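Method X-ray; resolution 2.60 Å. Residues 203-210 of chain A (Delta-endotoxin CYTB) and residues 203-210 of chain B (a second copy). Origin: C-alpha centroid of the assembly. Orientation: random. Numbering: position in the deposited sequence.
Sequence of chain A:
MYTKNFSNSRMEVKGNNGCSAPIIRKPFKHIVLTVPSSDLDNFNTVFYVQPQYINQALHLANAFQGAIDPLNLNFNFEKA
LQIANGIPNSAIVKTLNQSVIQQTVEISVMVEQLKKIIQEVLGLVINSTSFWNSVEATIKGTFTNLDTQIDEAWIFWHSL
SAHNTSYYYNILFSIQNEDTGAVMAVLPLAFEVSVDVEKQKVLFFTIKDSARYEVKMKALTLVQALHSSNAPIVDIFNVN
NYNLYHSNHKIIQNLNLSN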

ATOM      1  N   LEU A 203     -18.194  -6.258   5.704  1.00 23.92           N
ATOM      2  CA  LEU A 203     -17.611  -5.139   4.964  1.00 26.43           C
ATOM      3  C   LEU A 203     -17.222  -3.950   5.840  1.00 25.00           C
ATOM      4  O   LEU A 203     -16.317  -3.188   5.488  1.00 22.93           O
ATOM      5  N   PHE A 204     -17.911  -3.783   6.965  1.00 24.84           N
ATOM      6  CA  PHE A 204     -17.630  -2.670   7.862  1.00 27.25           C
ATOM      7  C   PHE A 204     -17.051  -3.076   9.214  1.00 28.89           C
ATOM      8  O   PHE A 204     -17.196  -2.366  10.209  1.00 30.30           O
ATOM      9  N   PHE A 205     -16.364  -4.213   9.221  1.00 25.67           N
ATOM     10  CA  PHE A 205     -15.710  -4.732  10.411  1.00 20.98           C
ATOM     11  C   PHE A 205     -14.474  -3.901  10.770  1.00 23.78           C
ATOM     12  O   PHE A 205     -13.744  -3.429   9.895  1.00 26.65           O
ATOM     13  N   THR A 206     -14.230  -3.746  12.064  1.00 24.97           N
ATOM     14  CA  THR A 206     -13.078  -2.998  12.549  1.00 25.94           C
ATOM     15  C   THR A 206     -12.202  -3.927  13.399  1.00 26.25           C
ATOM     16  O   THR A 206     -12.614  -5.036  13.745  1.00 22.53           O
ATOM     17  N   ILE A 207     -10.995  -3.476  13.722  1.00 30.13           N
ATOM     18  CA  ILE A 207     -10.048  -4.244  14.531  1.00 23.90           C
ATOM     19  C   ILE A 207     -10.653  -4.718  15.857  1.00 19.63           C
ATOM     20  O   ILE A 207     -10.265  -5.767  16.394  1.00 20.63           O
ATOM     21  N   LYS A 208     -11.636  -3.972  16.351  1.00 14.50           N
ATOM     22  CA  LYS A 208     -12.288  -4.278  17.618  1.00 20.51           C
ATOM     23  C   LYS A 208     -13.474  -5.240  17.536  1.00 26.65           C
ATOM     24  O   LYS A 208     -14.102  -5.535  18.554  1.00 30.55           O
ATOM     25  N   ASP A 209     -13.805  -5.711  16.340  1.00 30.21           N
ATOM     26  CA  ASP A 209     -14.943  -6.609  16.194  1.00 29.38           C
ATOM     27  C   ASP A 209     -14.647  -8.071  16.434  1.00 29.17           C
ATOM     28  O   ASP A 209     -13.525  -8.526  16.247  1.00 35.43           O
ATOM     29  N   SER A 210     -15.670  -8.798  16.863  1.00 29.97           N
ATOM     30  CA  SER A 210     -15.548 -10.217  17.148  1.00 36.05           C
ATOM     31  C   SER A 210     -16.521 -11.014  16.284  1.00 38.00           C
ATOM     32  O   SER A 210     -17.552 -10.492  15.851  1.00 40.04           O
TER
ATOM     33  N   LEU B 203      -3.984   5.970  18.740  1.00 23.92           N
ATOM     34  CA  LEU B 203      -3.291   4.868  18.075  1.00 26.43           C
ATOM     35  C   LEU B 203      -4.187   3.672  17.757  1.00 25.00           C
ATOM     36  O   LEU B 203      -3.916   2.926  16.812  1.00 22.93           O
ATOM     37  N   PHE B 204      -5.238   3.483  18.549  1.00 24.84           N
ATOM     38  CA  PHE B 204      -6.144   2.361  18.342  1.00 27.25           C
ATOM     39  C   PHE B 204      -7.551   2.757  17.902  1.00 28.89           C
ATOM     40  O   PHE B 204      -8.519   2.033  18.134  1.00 30.30           O
ATOM     41  N   PHE B 205      -7.638   3.902  17.234  1.00 25.67           N
ATOM     42  CA  PHE B 205      -8.892   4.413  16.705  1.00 20.98           C
ATOM     43  C   PHE B 205      -9.360   3.591  15.500  1.00 23.78           C
ATOM     44  O   PHE B 205      -8.554   3.141  14.681  1.00 26.65           O
ATOM     45  N   THR B 206     -10.669   3.423  15.380  1.00 24.97           N
ATOM     46  CA  THR B 206     -11.255   2.683  14.270  1.00 25.94           C
ATOM     47  C   THR B 206     -12.197   3.611  13.493  1.00 26.25           C
ATOM     48  O   THR B 206     -12.513   4.710  13.950  1.00 22.53           O
ATOM     49  N   ILE B 207     -12.629   3.170  12.317  1.00 30.13           N
ATOM     50  CA  ILE B 207     -13.535   3.938  11.462  1.00 23.90           C
ATOM     51  C   ILE B 207     -14.803   4.389  12.199  1.00 19.63           C
ATOM     52  O   ILE B 207     -15.387   5.435  11.879  1.00 20.63           O
ATOM     53  N   LYS B 208     -15.190   3.624  13.216  1.00 14.50           N
ATOM     54  CA  LYS B 208     -16.392   3.906  13.992  1.00 20.51           C
ATOM     55  C   LYS B 208     -16.206   4.855  15.176  1.00 26.65           C
ATOM     56  O   LYS B 208     -17.162   5.130  15.903  1.00 30.55           O
ATOM     57  N   ASP B 209     -14.989   5.338  15.396  1.00 30.21           N
ATOM     58  CA  ASP B 209     -14.744   6.224  16.526  1.00 29.38           C
ATOM     59  C   ASP B 209     -15.028   7.687  16.273  1.00 29.17           C
ATOM     60  O   ASP B 209     -14.957   8.157  15.144  1.00 35.43           O
ATOM     61  N   SER B 210     -15.364   8.396  17.342  1.00 29.97           N
ATOM     62  CA  SER B 210     -15.677   9.813  17.267  1.00 36.05           C
ATOM     63  C   SER B 210     -14.731  10.608  18.162  1.00 38.00           C
ATOM     64  O   SER B 210     -14.195  10.080  19.139  1.00 40.04           O
TER

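The most unusual feature of this contact is a threonine meeting its own copy on a two-fold axis, with one water tying the pair together. A:Thr206 and B:Thr206 face each other across the exact two-fold, their CA atoms 6.2 Å apart and A:Thr206 CB only 3.8 Å from B:Thr206 CB. Water 1 donates to both hydroxyls, at 2.7 Å from A:Thr206 OG1 and 2.8 Å from B:Thr206 OG1, and so gives one proton to each side, almost evenly.

The water can play donor twice because each threonine hydroxyl already has its own proton committed. A:Thr206 OG1 donates to A:Asp209 OD2 at 2.9 Å, and A:Thr206 N reaches the same oxygen, A:Asp209 OD2, at 2.8 Å with a nearly straight N-H geometry. The chi1 of 61° (p) places OG1 for this pairing and leaves CG2 to meet the other chain. The frame beneath is a type I turn from A:Thr206 to A:Asp209, closed by A:Asp209 N to A:Thr206 O at 2.9 Å; chain B repeats all of it.

A:Lys208 and B:Lys208 supply the reach. The CA-to-CB bond of each points toward the partner, and with chi1 at m and the remaining three angles at t the chain runs out fully extended across the opposing stretch. On the way, A:Lys208 CE lies 3.7 Å from B:Thr206 CG2, so aliphatic carbon covers the threonine methyl, and 3.4 Å from the carbonyl oxygen B:Phe204 O. At its tip, A:Lys208 NZ forms a salt bridge with B:Asp209 OD2 at 3.3 Å; the hydrogen bond within it is weak. The two-fold returns the same bridge from B:Lys208 NZ to A:Asp209 OD2, also 3.3 Å. Each aspartate starts sideways, but its m rotamer brings the carboxylate nearer the partner, where OD2 serves its own turn and the lysine from the other copy at once.

The larger hydrophobic side chains contribute little. A:Ile207 starts toward the partner, yet its m, m conformation leads the end away; it meets the partner through its backbone, A:Ile207 N lying 4.4 Å from B:Thr206 CG2. A:Phe204 sets off sideways and its ring leads away, while A:Phe205 points away from the start.

The rule to read here is economy: about 350 Å² is buried, summed over both sides, mostly by threonine and lysine. A carboxylate bonded within its own turn also receives the neighbour's ammonium; symmetry repeats the salt bridge and the lysine contacts, while the threonine pair and its water occur once.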

ATOM      1  CB  LEU A 203     -18.571  -4.661   3.867  1.00 28.27           C
ATOM      2  CG  LEU A 203     -18.859  -5.570   2.672  1.00 29.05           C
ATOM      3  CD1 LEU A 203     -19.882  -4.892   1.766  1.00 32.76           C
ATOM      4  CD2 LEU A 203     -17.580  -5.866   1.905  1.00 19.81           C
ATOM      5  CB  PHE A 204     -18.871  -1.792   8.016  1.00 26.76           C
ATOM      6  CG  PHE A 204     -19.291  -1.136   6.735  1.00 32.28           C
ATOM      7  CD1 PHE A 204     -18.716   0.065   6.337  1.00 32.14           C
ATOM      8  CD2 PHE A 204     -20.213  -1.750   5.893  1.00 34.19           C
ATOM      9  CE1 PHE A 204     -19.045   0.644   5.115  1.00 33.93           C
ATOM     10  CE2 PHE A 204     -20.550  -1.181   4.671  1.00 37.20           C
ATOM     11  CZ  PHE A 204     -19.964   0.019   4.280  1.00 39.87           C
ATOM     12  CB  PHE A 205     -15.276  -6.175  10.166  1.00 13.91           C
ATOM     13  CG  PHE A 205     -16.256  -7.196  10.648  1.00 14.26           C
ATOM     14  CD1 PHE A 205     -17.471  -6.810  11.211  1.00 16.59           C
ATOM     15  CD2 PHE A 205     -15.945  -8.552  10.576  1.00 11.51           C
ATOM     16  CE1 PHE A 205     -18.365  -7.764  11.698  1.00 16.23           C
ATOM     17  CE2 PHE A 205     -16.829  -9.511  11.058  1.00 16.49           C
ATOM     18  CZ  PHE A 205     -18.042  -9.116  11.623  1.00 18.10           C
ATOM     19  CB  THR A 206     -13.510  -1.777  13.392  1.00 23.24           C
ATOM     20  OG1 THR A 206     -14.255  -2.217  14.532  1.00 29.28           O
ATOM     21  CG2 THR A 206     -14.370  -0.833  12.566  1.00 22.61           C
ATOM     22  CB  ILE A 207      -8.772  -3.394  14.798  1.00 26.70           C
ATOM     23  CG1 ILE A 207      -7.913  -3.317  13.534  1.00 28.77           C
ATOM     24  CG2 ILE A 207      -7.948  -3.968  15.930  1.00 34.07           C
ATOM     25  CD1 ILE A 207      -7.347  -4.653  13.098  1.00 29.78           C
ATOM     26  CB  LYS A 208     -12.767  -2.981  18.270  1.00 19.49           C
ATOM     27  CG  LYS A 208     -11.710  -1.899  18.407  1.00 26.06           C
ATOM     28  CD  LYS A 208     -12.316  -0.658  19.048  1.00 31.29           C
ATOM     29  CE  LYS A 208     -11.302   0.456  19.213  1.00 34.46           C
ATOM     30  NZ  LYS A 208     -11.899   1.619  19.928  1.00 41.22           N
ATOM     31  CB  ASP A 209     -15.631  -6.400  14.847  1.00 28.38           C
ATOM     32  CG  ASP A 209     -16.478  -5.140  14.827  1.00 32.86           C
ATOM     33  OD1 ASP A 209     -17.385  -5.016  15.678  1.00 39.10           O
ATOM     34  OD2 ASP A 209     -16.232  -4.263  13.979  1.00 31.28           O
ATOM     35  CB  SER A 210     -15.859 -10.477  18.625  1.00 43.49           C
ATOM     36  OG  SER A 210     -15.116  -9.615  19.470  1.00 56.23           O
TER
ATOM     37  CB  LEU B 203      -2.101   4.393  18.917  1.00 28.27           C
ATOM     38  CG  LEU B 203      -0.894   5.313  19.100  1.00 29.05           C
ATOM     39  CD1 LEU B 203       0.115   4.636  20.022  1.00 32.76           C
ATOM     40  CD2 LEU B 203      -0.259   5.635  17.757  1.00 19.81           C
ATOM     41  CB  PHE B 204      -6.167   1.468  19.581  1.00 26.76           C
ATOM     42  CG  PHE B 204      -4.844   0.823  19.866  1.00 32.28           C
ATOM     43  CD1 PHE B 204      -4.490  -0.366  19.240  1.00 32.14           C
ATOM     44  CD2 PHE B 204      -3.924   1.438  20.710  1.00 34.19           C
ATOM     45  CE1 PHE B 204      -3.235  -0.933  19.441  1.00 33.93           C
ATOM     46  CE2 PHE B 204      -2.668   0.880  20.919  1.00 37.20           C
ATOM     47  CZ  PHE B 204      -2.322  -0.307  20.283  1.00 39.87           C
ATOM     48  CB  PHE B 205      -8.707   5.864  16.268  1.00 13.91           C
ATOM     49  CG  PHE B 205      -9.104   6.867  17.302  1.00 14.26           C
ATOM     50  CD1 PHE B 205      -9.542   6.460  18.562  1.00 16.59           C
ATOM     51  CD2 PHE B 205      -9.077   8.227  17.004  1.00 11.51           C
ATOM     52  CE1 PHE B 205      -9.950   7.397  19.511  1.00 16.23           C
ATOM     53  CE2 PHE B 205      -9.483   9.169  17.943  1.00 16.49           C
ATOM     54  CZ  PHE B 205      -9.923   8.754  19.200  1.00 18.10           C
ATOM     55  CB  THR B 206     -12.037   1.446  14.767  1.00 23.24           C
ATOM     56  OG1 THR B 206     -13.105   1.863  15.624  1.00 29.28           O
ATOM     57  CG2 THR B 206     -11.121   0.503  15.529  1.00 22.61           C
ATOM     58  CB  ILE B 207     -13.915   3.099  10.207  1.00 26.70           C
ATOM     59  CG1 ILE B 207     -12.740   3.049   9.230  1.00 28.77           C
ATOM     60  CG2 ILE B 207     -15.128   3.669   9.504  1.00 34.07           C
ATOM     61  CD1 ILE B 207     -12.377   4.397   8.641  1.00 29.78           C
ATOM     62  CB  LYS B 208     -16.979   2.596  14.515  1.00 19.49           C
ATOM     63  CG  LYS B 208     -17.205   1.524  13.461  1.00 26.06           C
ATOM     64  CD  LYS B 208     -17.769   0.268  14.111  1.00 31.29           C
ATOM     65  CE  LYS B 208     -18.019  -0.836  13.103  1.00 34.46           C
ATOM     66  NZ  LYS B 208     -18.659  -2.016  13.752  1.00 41.22           N
ATOM     67  CB  ASP B 209     -13.334   6.025  17.077  1.00 28.38           C
ATOM     68  CG  ASP B 209     -13.217   4.755  17.903  1.00 32.86           C
ATOM     69  OD1 ASP B 209     -13.975   4.609  18.886  1.00 39.10           O
ATOM     70  OD2 ASP B 209     -12.386   3.892  17.564  1.00 31.28           O
ATOM     71  CB  SER B 210     -17.120  10.050  17.724  1.00 43.49           C
ATOM     72  OG  SER B 210     -18.023   9.185  17.055  1.00 56.23           O
TER
HETATM   73  O   HOH W   1     -14.615  -0.351  16.475  0.50  2.03           O